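Local coordinates for putative exported protein (Bordetella pertussis, PDB 2DVZ) that binds L-glutamate as a periplasmic solute receptor of the Bug family and probably delivers it to a tripartite tricarboxylate-type transport system, at residues S32-A37 with M52-K57; T110-T115 with D261-A266; K163-T168 with P235-P240. All blocks are in the same frame, centred on the assembly; numbering follows the deposited sequence.

Contact 1. Residues S32-A37 with M52-K57; sequences STDIIA and MVVENK. With GLU (glutamic acid), chain G.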
loop_
_atom_site.group_PDB
_atom_site.type_symbol
_atom_site.label_atom_id
_atom_site.label_comp_id
_atom_site.label_asym_id
_atom_site.label_seq_id
_atom_site.Cartn_x
_atom_site.Cartn_y
_atom_site.Cartn_z
ATOM N N SER A 32 3.676 -2.906 -4.441
ATOM C CA SER A 32 2.349 -3.485 -4.478
ATOM C C SER A 32 1.354 -2.625 -5.288
ATOM O O SER A 32 0.488 -3.175 -5.973
ATOM C CB SER A 32 1.819 -3.711 -3.039
ATOM O OG SER A 32 2.721 -4.520 -2.287
ATOM N N THR A 33 1.439 -1.293 -5.172
ATOM C CA THR A 33 0.609 -0.404 -5.965
ATOM C C THR A 33 0.748 -0.704 -7.444
ATOM O O THR A 33 -0.236 -0.973 -8.106
ATOM C CB THR A 33 0.969 1.097 -5.733
ATOM O OG1 THR A 33 1.283 1.304 -4.347
ATOM C CG2 THR A 33 -0.172 1.986 -6.167
ATOM N N ASP A 34 1.976 -0.677 -7.942
ATOM C CA ASP A 34 2.292 -1.104 -9.309
ATOM C C ASP A 34 1.806 -2.536 -9.654
ATOM O O ASP A 34 1.209 -2.762 -10.714
ATOM C CB ASP A 34 3.796 -1.015 -9.516
ATOM C CG ASP A 34 4.204 -1.128 -10.988
ATOM O OD1 ASP A 34 3.700 -0.321 -11.822
ATOM O OD2 ASP A 34 5.070 -1.989 -11.292
ATOM N N ILE A 35 2.050 -3.495 -8.760
ATOM C CA ILE A 35 1.590 -4.854 -9.003
ATOM C C ILE A 35 0.083 -5.002 -9.202
ATOM O O ILE A 35 -0.362 -5.616 -10.192
ATOM C CB ILE A 35 2.060 -5.869 -7.907
ATOM C CG1 ILE A 35 3.583 -6.042 -8.001
ATOM C CG2 ILE A 35 1.329 -7.253 -8.119
ATOM C CD1 ILE A 35 4.236 -6.570 -6.749
ATOM N N ILE A 36 -0.679 -4.475 -8.252
ATOM C CA ILE A 36 -2.120 -4.546 -8.283
ATOM C C ILE A 36 -2.738 -3.661 -9.414
ATOM O O ILE A 36 -3.671 -4.105 -10.121
ATOM C CB ILE A 36 -2.712 -4.131 -6.905
ATOM C CG1 ILE A 36 -2.431 -5.211 -5.845
ATOM C CG2 ILE A 36 -4.223 -3.945 -7.021
ATOM C CD1 ILE A 36 -2.323 -4.736 -4.391
ATOM N N ALA A 37 -2.225 -2.418 -9.546
ATOM C CA ALA A 37 -2.597 -1.506 -10.627
ATOM C C ALA A 37 -2.552 -2.225 -11.972
ATOM O O ALA A 37 -3.537 -2.231 -12.703
ATOM C CB ALA A 37 -1.669 -0.259 -10.640
HETATM N N MSE A 52 -5.663 1.066 -20.810
HETATM C CA MSE A 52 -5.403 1.776 -19.588
HETATM C C MSE A 52 -3.914 1.714 -19.366
HETATM O O MSE A 52 -3.358 0.652 -19.150
HETATM C CB MSE A 52 -6.134 1.117 -18.435
HETATM C CG MSE A 52 -7.634 1.307 -18.517
HETATM SE SE MSE A 52 -8.464 0.588 -16.942
HETATM C CE MSE A 52 -8.740 2.196 -15.853
ATOM N N VAL A 53 -3.260 2.862 -19.441
ATOM C CA VAL A 53 -1.820 2.877 -19.509
ATOM C C VAL A 53 -1.257 3.373 -18.187
ATOM O O VAL A 53 -1.506 4.491 -17.772
ATOM C CB VAL A 53 -1.333 3.691 -20.752
ATOM C CG1 VAL A 53 0.178 3.678 -20.871
ATOM C CG2 VAL A 53 -1.934 3.096 -21.995
ATOM N N VAL A 54 -0.515 2.499 -17.515
ATOM C CA VAL A 54 0.074 2.800 -16.210
ATOM C C VAL A 54 1.287 3.715 -16.368
ATOM O O VAL A 54 2.164 3.494 -17.220
ATOM C CB VAL A 54 0.449 1.489 -15.443
ATOM C CG1 VAL A 54 1.244 1.764 -14.176
ATOM C CG2 VAL A 54 -0.805 0.665 -15.103
ATOM N N GLU A 55 1.304 4.748 -15.532
ATOM C CA GLU A 55 2.388 5.703 -15.437
ATOM C C GLU A 55 2.884 5.629 -14.016
ATOM O O GLU A 55 2.118 5.850 -13.082
ATOM C CB GLU A 55 1.856 7.132 -15.671
ATOM C CG GLU A 55 1.852 7.544 -17.105
ATOM C CD GLU A 55 1.070 8.842 -17.360
ATOM O OE1 GLU A 55 1.065 9.763 -16.508
ATOM O OE2 GLU A 55 0.486 8.938 -18.448
ATOM N N ASN A 56 4.161 5.343 -13.835
ATOM C CA ASN A 56 4.698 5.338 -12.500
ATOM C C ASN A 56 5.280 6.708 -12.207
ATOM O O ASN A 56 6.157 7.181 -12.935
ATOM C CB ASN A 56 5.738 4.219 -12.339
ATOM C CG ASN A 56 5.114 2.808 -12.401
ATOM O OD1 ASN A 56 5.041 2.173 -13.471
ATOM N ND2 ASN A 56 4.680 2.316 -11.257
ATOM N N LYS A 57 4.767 7.346 -11.156
ATOM C CA LYS A 57 5.244 8.642 -10.692
ATOM C C LYS A 57 5.606 8.597 -9.206
ATOM O O LYS A 57 4.905 9.149 -8.364
ATOM C CB LYS A 57 4.201 9.749 -10.943
ATOM C CG LYS A 57 3.675 9.870 -12.378
ATOM C CD LYS A 57 4.712 10.505 -13.288
ATOM C CE LYS A 57 4.405 10.218 -14.781
ATOM N NZ LYS A 57 3.000 10.658 -15.179
HETATM N N GLU G . 3.559 2.188 0.672
HETATM C CA GLU G . 2.562 2.206 -0.417
HETATM C C GLU G . 1.144 2.045 0.106
HETATM O O GLU G . 0.410 1.089 -0.163
HETATM C CB GLU G . 2.929 1.201 -1.505
HETATM C CG GLU G . 4.426 1.251 -1.861
HETATM C CD GLU G . 4.731 0.880 -3.282
HETATM O OE1 GLU G . 3.758 0.601 -4.015
HETATM O OE2 GLU G . 5.947 0.891 -3.690
HETATM O OXT GLU G . 0.673 2.958 0.803
#

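Contact 2. Residues T110-T115 with D261-A266; sequences TNFANT and DAAVVA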
loop_
_atom_site.group_PDB
_atom_site.type_symbol
_atom_site.label_atom_id
_atom_site.label_comp_id
_atom_site.label_asym_id
_atom_site.label_seq_id
_atom_site.Cartn_x
_atom_site.Cartn_y
_atom_site.Cartn_z
ATOM N N THR A 110 -13.634 3.023 -6.733
ATOM C CA THR A 110 -13.738 1.714 -6.086
ATOM C C THR A 110 -12.418 1.278 -5.441
ATOM O O THR A 110 -11.310 1.595 -5.921
ATOM C CB THR A 110 -14.236 0.609 -7.064
ATOM O OG1 THR A 110 -14.763 -0.499 -6.320
ATOM C CG2 THR A 110 -13.118 0.148 -7.997
ATOM N N ASN A 111 -12.566 0.567 -4.330
ATOM C CA ASN A 111 -11.488 -0.177 -3.725
ATOM C C ASN A 111 -11.320 -1.478 -4.497
ATOM O O ASN A 111 -12.221 -2.312 -4.529
ATOM C CB ASN A 111 -11.820 -0.403 -2.247
ATOM C CG ASN A 111 -10.764 -1.186 -1.492
ATOM O OD1 ASN A 111 -9.813 -1.730 -2.060
ATOM N ND2 ASN A 111 -10.926 -1.234 -0.185
ATOM N N PHE A 112 -10.165 -1.625 -5.153
ATOM C CA PHE A 112 -9.781 -2.876 -5.808
ATOM C C PHE A 112 -9.609 -4.011 -4.810
ATOM O O PHE A 112 -10.197 -5.100 -4.945
ATOM C CB PHE A 112 -8.441 -2.741 -6.511
ATOM C CG PHE A 112 -8.462 -1.894 -7.766
ATOM C CD1 PHE A 112 -9.675 -1.521 -8.383
ATOM C CD2 PHE A 112 -7.247 -1.505 -8.359
ATOM C CE1 PHE A 112 -9.685 -0.755 -9.574
ATOM C CE2 PHE A 112 -7.246 -0.752 -9.583
ATOM C CZ PHE A 112 -8.454 -0.372 -10.174
ATOM N N ALA A 113 -8.768 -3.788 -3.807
ATOM C CA ALA A 113 -8.422 -4.902 -2.910
ATOM C C ALA A 113 -7.992 -4.419 -1.558
ATOM O O ALA A 113 -7.337 -3.362 -1.394
ATOM C CB ALA A 113 -7.335 -5.772 -3.516
ATOM N N ASN A 114 -8.352 -5.222 -0.576
ATOM C CA ASN A 114 -7.755 -5.112 0.713
ATOM C C ASN A 114 -6.461 -5.922 0.755
ATOM O O ASN A 114 -6.399 -7.009 0.212
ATOM C CB ASN A 114 -8.769 -5.538 1.751
ATOM C CG ASN A 114 -9.893 -4.549 1.870
ATOM O OD1 ASN A 114 -9.705 -3.420 2.339
ATOM N ND2 ASN A 114 -11.080 -4.964 1.484
ATOM N N THR A 115 -5.429 -5.388 1.403
ATOM C CA THR A 115 -4.066 -5.912 1.294
ATOM C C THR A 115 -3.336 -5.997 2.634
ATOM O O THR A 115 -3.401 -5.062 3.466
ATOM C CB THR A 115 -3.265 -5.085 0.297
ATOM O OG1 THR A 115 -3.954 -5.086 -0.951
ATOM C CG2 THR A 115 -1.917 -5.647 0.062
ATOM N N ASP A 261 -17.994 -0.449 -12.895
ATOM C CA ASP A 261 -18.513 -1.661 -13.507
ATOM C C ASP A 261 -17.430 -2.552 -14.109
ATOM O O ASP A 261 -17.469 -3.793 -13.956
ATOM C CB ASP A 261 -19.528 -1.289 -14.576
ATOM C CG ASP A 261 -20.837 -0.959 -13.997
ATOM O OD1 ASP A 261 -21.062 -1.283 -12.810
ATOM O OD2 ASP A 261 -21.652 -0.372 -14.711
ATOM N N ALA A 262 -16.485 -1.921 -14.810
ATOM C CA ALA A 262 -15.371 -2.652 -15.381
ATOM C C ALA A 262 -14.454 -3.235 -14.306
ATOM O O ALA A 262 -13.856 -4.292 -14.539
ATOM C CB ALA A 262 -14.582 -1.784 -16.332
ATOM N N ALA A 263 -14.306 -2.523 -13.179
ATOM C CA ALA A 263 -13.540 -3.004 -12.011
ATOM C C ALA A 263 -14.206 -4.249 -11.437
ATOM O O ALA A 263 -13.534 -5.267 -11.182
ATOM C CB ALA A 263 -13.412 -1.907 -10.916
ATOM N N VAL A 264 -15.529 -4.170 -11.276
ATOM C CA VAL A 264 -16.322 -5.275 -10.750
ATOM C C VAL A 264 -16.203 -6.498 -11.679
ATOM O O VAL A 264 -15.998 -7.621 -11.202
ATOM C CB VAL A 264 -17.823 -4.870 -10.457
ATOM C CG1 VAL A 264 -18.752 -6.111 -10.344
ATOM C CG2 VAL A 264 -17.909 -4.023 -9.210
ATOM N N VAL A 265 -16.253 -6.295 -12.984
ATOM C CA VAL A 265 -16.059 -7.421 -13.890
ATOM C C VAL A 265 -14.669 -8.025 -13.727
ATOM O O VAL A 265 -14.528 -9.257 -13.627
ATOM C CB VAL A 265 -16.313 -7.051 -15.406
ATOM C CG1 VAL A 265 -15.725 -8.122 -16.325
ATOM C CG2 VAL A 265 -17.797 -6.849 -15.677
ATOM N N ALA A 266 -13.649 -7.155 -13.718
ATOM C CA ALA A 266 -12.245 -7.574 -13.615
ATOM C C ALA A 266 -11.943 -8.385 -12.353
ATOM O O ALA A 266 -11.209 -9.391 -12.407
ATOM C CB ALA A 266 -11.338 -6.352 -13.681
#

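Contact 3. Residues K163-T168 with P235-P240; sequences KMATGT and PVLNQP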
loop_
_atom_site.group_PDB
_atom_site.type_symbol
_atom_site.label_atom_id
_atom_site.label_comp_id
_atom_site.label_asym_id
_atom_site.label_seq_id
_atom_site.Cartn_x
_atom_site.Cartn_y
_atom_site.Cartn_z
ATOM N N LYS A 163 8.044 0.199 16.337
ATOM C CA LYS A 163 9.040 0.657 17.297
ATOM C C LYS A 163 8.375 1.066 18.616
ATOM O O LYS A 163 8.781 0.627 19.684
ATOM C CB LYS A 163 9.831 1.833 16.694
ATOM C CG LYS A 163 10.802 1.366 15.673
ATOM C CD LYS A 163 11.380 2.474 14.828
ATOM C CE LYS A 163 12.155 3.478 15.646
ATOM N NZ LYS A 163 12.783 4.431 14.671
HETATM N N MSE A 164 7.341 1.890 18.522
HETATM C CA MSE A 164 6.654 2.387 19.694
HETATM C C MSE A 164 5.964 1.278 20.519
HETATM O O MSE A 164 5.997 1.278 21.760
HETATM C CB MSE A 164 5.651 3.466 19.230
HETATM C CG MSE A 164 4.893 4.207 20.354
HETATM SE SE MSE A 164 6.144 5.184 21.524
HETATM C CE MSE A 164 6.679 6.651 20.296
ATOM N N ALA A 165 5.333 0.339 19.825
ATOM C CA ALA A 165 4.526 -0.692 20.478
ATOM C C ALA A 165 5.385 -1.780 21.077
ATOM O O ALA A 165 5.000 -2.381 22.082
ATOM C CB ALA A 165 3.523 -1.298 19.512
ATOM N N THR A 166 6.530 -2.043 20.453
ATOM C CA THR A 166 7.380 -3.149 20.867
ATOM C C THR A 166 8.536 -2.621 21.692
ATOM O O THR A 166 9.241 -3.392 22.286
ATOM C CB THR A 166 7.919 -4.016 19.664
ATOM O OG1 THR A 166 8.727 -3.202 18.803
ATOM C CG2 THR A 166 6.802 -4.619 18.830
ATOM N N GLY A 167 8.744 -1.314 21.762
ATOM C CA GLY A 167 9.907 -0.812 22.489
ATOM C C GLY A 167 11.216 -1.202 21.806
ATOM O O GLY A 167 12.172 -1.653 22.454
ATOM N N THR A 168 11.257 -1.040 20.486
ATOM C CA THR A 168 12.468 -1.290 19.740
ATOM C C THR A 168 12.947 -0.002 19.091
ATOM O O THR A 168 12.207 0.992 19.060
ATOM C CB THR A 168 12.292 -2.452 18.730
ATOM O OG1 THR A 168 11.158 -2.184 17.914
ATOM C CG2 THR A 168 12.077 -3.829 19.472
ATOM N N PRO A 235 -2.035 -6.658 18.688
ATOM C CA PRO A 235 -3.194 -6.399 17.836
ATOM C C PRO A 235 -3.333 -4.949 17.310
ATOM O O PRO A 235 -3.961 -4.743 16.281
ATOM C CB PRO A 235 -4.411 -6.793 18.730
ATOM C CG PRO A 235 -3.897 -6.775 20.152
ATOM C CD PRO A 235 -2.436 -7.150 20.034
ATOM N N VAL A 236 -2.750 -3.963 17.976
ATOM C CA VAL A 236 -2.792 -2.563 17.485
ATOM C C VAL A 236 -2.082 -2.466 16.146
ATOM O O VAL A 236 -2.400 -1.600 15.334
ATOM C CB VAL A 236 -2.182 -1.495 18.523
ATOM C CG1 VAL A 236 -0.651 -1.498 18.524
ATOM C CG2 VAL A 236 -2.640 -0.053 18.218
ATOM N N LEU A 237 -1.133 -3.372 15.920
ATOM C CA LEU A 237 -0.334 -3.342 14.698
ATOM C C LEU A 237 -0.993 -4.105 13.550
ATOM O O LEU A 237 -0.537 -4.045 12.433
ATOM C CB LEU A 237 1.080 -3.862 14.989
ATOM C CG LEU A 237 1.934 -3.093 16.023
ATOM C CD1 LEU A 237 3.315 -3.766 16.168
ATOM C CD2 LEU A 237 2.110 -1.567 15.730
ATOM N N ASN A 238 -2.097 -4.793 13.827
ATOM C CA ASN A 238 -2.703 -5.674 12.853
ATOM C C ASN A 238 -3.651 -4.967 11.872
ATOM O O ASN A 238 -4.782 -5.404 11.660
ATOM C CB ASN A 238 -3.405 -6.824 13.595
ATOM C CG ASN A 238 -3.589 -8.041 12.736
ATOM O OD1 ASN A 238 -2.790 -8.301 11.808
ATOM N ND2 ASN A 238 -4.650 -8.816 13.029
ATOM N N GLN A 239 -3.153 -3.895 11.250
ATOM C CA GLN A 239 -3.912 -3.048 10.308
ATOM C C GLN A 239 -3.497 -3.263 8.842
ATOM O O GLN A 239 -2.384 -2.946 8.441
ATOM C CB GLN A 239 -3.770 -1.570 10.677
ATOM C CG GLN A 239 -4.310 -1.236 12.053
ATOM C CD GLN A 239 -5.867 -1.183 12.130
ATOM O OE1 GLN A 239 -6.591 -1.428 11.125
ATOM N NE2 GLN A 239 -6.381 -0.883 13.349
ATOM N N PRO A 240 -4.384 -3.833 8.034
ATOM C CA PRO A 240 -4.050 -3.886 6.613
ATOM C C PRO A 240 -4.248 -2.551 5.893
ATOM O O PRO A 240 -4.701 -1.553 6.484
ATOM C CB PRO A 240 -5.011 -4.930 6.071
ATOM C CG PRO A 240 -6.133 -5.018 7.081
ATOM C CD PRO A 240 -5.661 -4.488 8.368
#

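Contact 1. Residues S32-A37 with M52-K57
D34 and N56 meet through their polar ends, the two side chains crossing at about a right angle. N56 ND2 donates to D34 OD1 at 2.9 Å with an N-H...O angle of 159°. The acceptor lies in the amide plane of N56, whereas the amide nitrogen comes to OD1 from above the carboxylate, 63° out of its plane. CG of D34 is turned opposite the backbone N (chi1 -167°), which carries the carboxylate from the helix flank to the strand. V54 CG1 approaches the same OD1 at 4.0 Å. R38, one turn further along helix 32-48, clamps the pair: its NE forms a salt bridge with D34 OD1 and its NH2 a hydrogen bond with N56 OD1. D34 OD2 accepts from G30 N, and N56 ND2 also bonds F27 O. The contact joins the helix and second strand of the beta-alpha-beta unit 21-25, 32-48, 52-56. At the helix start, T33 N and OG1 both bond GLU OE1, the hydroxyl at 2.6 Å. With an amide, a guanidinium and a backbone N-H around it, the D34 carboxylate is probably kept ionised, and the bonds of G30 and F27 tie the loop before the helix to D34 and to the strand.

Contact 2. Residues T110-T115 with D261-A266
Strand residues T110-T115 and helix residues D261-A266 come nearest at F112 and A263, whose CA atoms are 7.3 Å apart. The CA-CB bond of A263 points at the strand, and its methyl carries the helix side of the contact. T110 CG2 lies 3.6 Å from A263 CB, so two methyls meet end to end. F112 adds a second, looser touch, with CE1 at 4.1 Å from A263 CB; the methyl stands oblique to the ring. T110 places its two branches differently. OG1 lies opposite the backbone N (chi1 -160°), which leaves CG2 between N and the carbonyl carbon and aimed at the helix, while the hydroxyl hydrogen-bonds the backbone O of N286. Both CG2 and the F112 ring therefore offer carbon to the helix, and this buried interface is wholly apolar.

The strand is distorted at this point: F112 and A113 both face Y243 on the neighbouring antiparallel strand 241-248, a classic beta bulge. F112 has helix-like backbone angles (phi -64°, psi -55°), as the first residue of such a bulge commonly does. Strand 106-121 is a long strand pairing antiparallel with 241-248, as in the two-domain binding-protein fold, and helix 253-267 packs against it. F112 also touches L245 of strand 241-248, while backbone bonds join T110 to L245 just before the bulge and A113 to Y243 at the bulge itself. Just before and one turn after A263, A262 touches L48 and A266 touches R43, both of helix 32-48.

Contact 3. Residues K163-T168 with P235-P240
A165 CB and the two methyls of L237 carry this contact. CD2 lies 4.0 Å from A165 CB and CD1 4.2 Å from it, so the isopropyl fork of the leucine straddles the alanine methyl with nearly equal reach on its two prongs. V236 adds CG1 at 4.3 Å from A165 CB, and T166 CG2 is a more distant neighbour of L237 CD1, at 4.5 Å. All four touching groups are hydrocarbon, and the interface is held by apolar packing alone. In the leucine, CG sits opposite the carbonyl carbon (chi1 -61°), which turns the fork toward the helix.

The next shell sets these groups in place. L237 is flanked by S161 and F162 of helix 154-166 and by F229 of its own loop. The T166 hydroxyl faces away from the leucine and toward its own helix: F162 O is one partner, and T168 OG1 donates to T166 OG1 at 2.8 Å. CG2 is turned to L237, and the T166 side chain also touches F234 and L134 of helix 130-138. On the loop side, residues 235-237 form a short 3-10 turn that presents V236 and L237 together; N238 follows as the centre of an inverse gamma turn, and its ND2 binds the backbone O of W216.

Helix 154-166 ends here. G167 is the first residue to leave helical geometry, with positive phi (66°), and T168 N still reaches back to K163 O at 3.1 Å. Far from the glutamate pocket, the contact is the C-terminal end of helix 154-166, closed by a positive-phi glycine, packed against the 3-10 turn of the loop that leads into strand 241-248.

Overall arrangement
Contacts 1 and 2 adjoin, with centres 14 Å apart, and both reach strands of the same connected sheet. Between them I36 CG2 lies 4.1 Å from F112 CD2 and I36 CD1 3.8 Å from T115 OG1, so helix 32-48 packs against the bulged strand of contact 2. Contact 1 reaches the glutamate directly through T33. Contact 2 does not touch the ligand, the F112 side chain being about 12 Å from it but about 5 Å from the side chain of the binding residue Y243. Contact 3 lies across the chain's centre from both, about 29 Å from either by centres. It meets contact 2 where P240 abuts the end of segment 110-115.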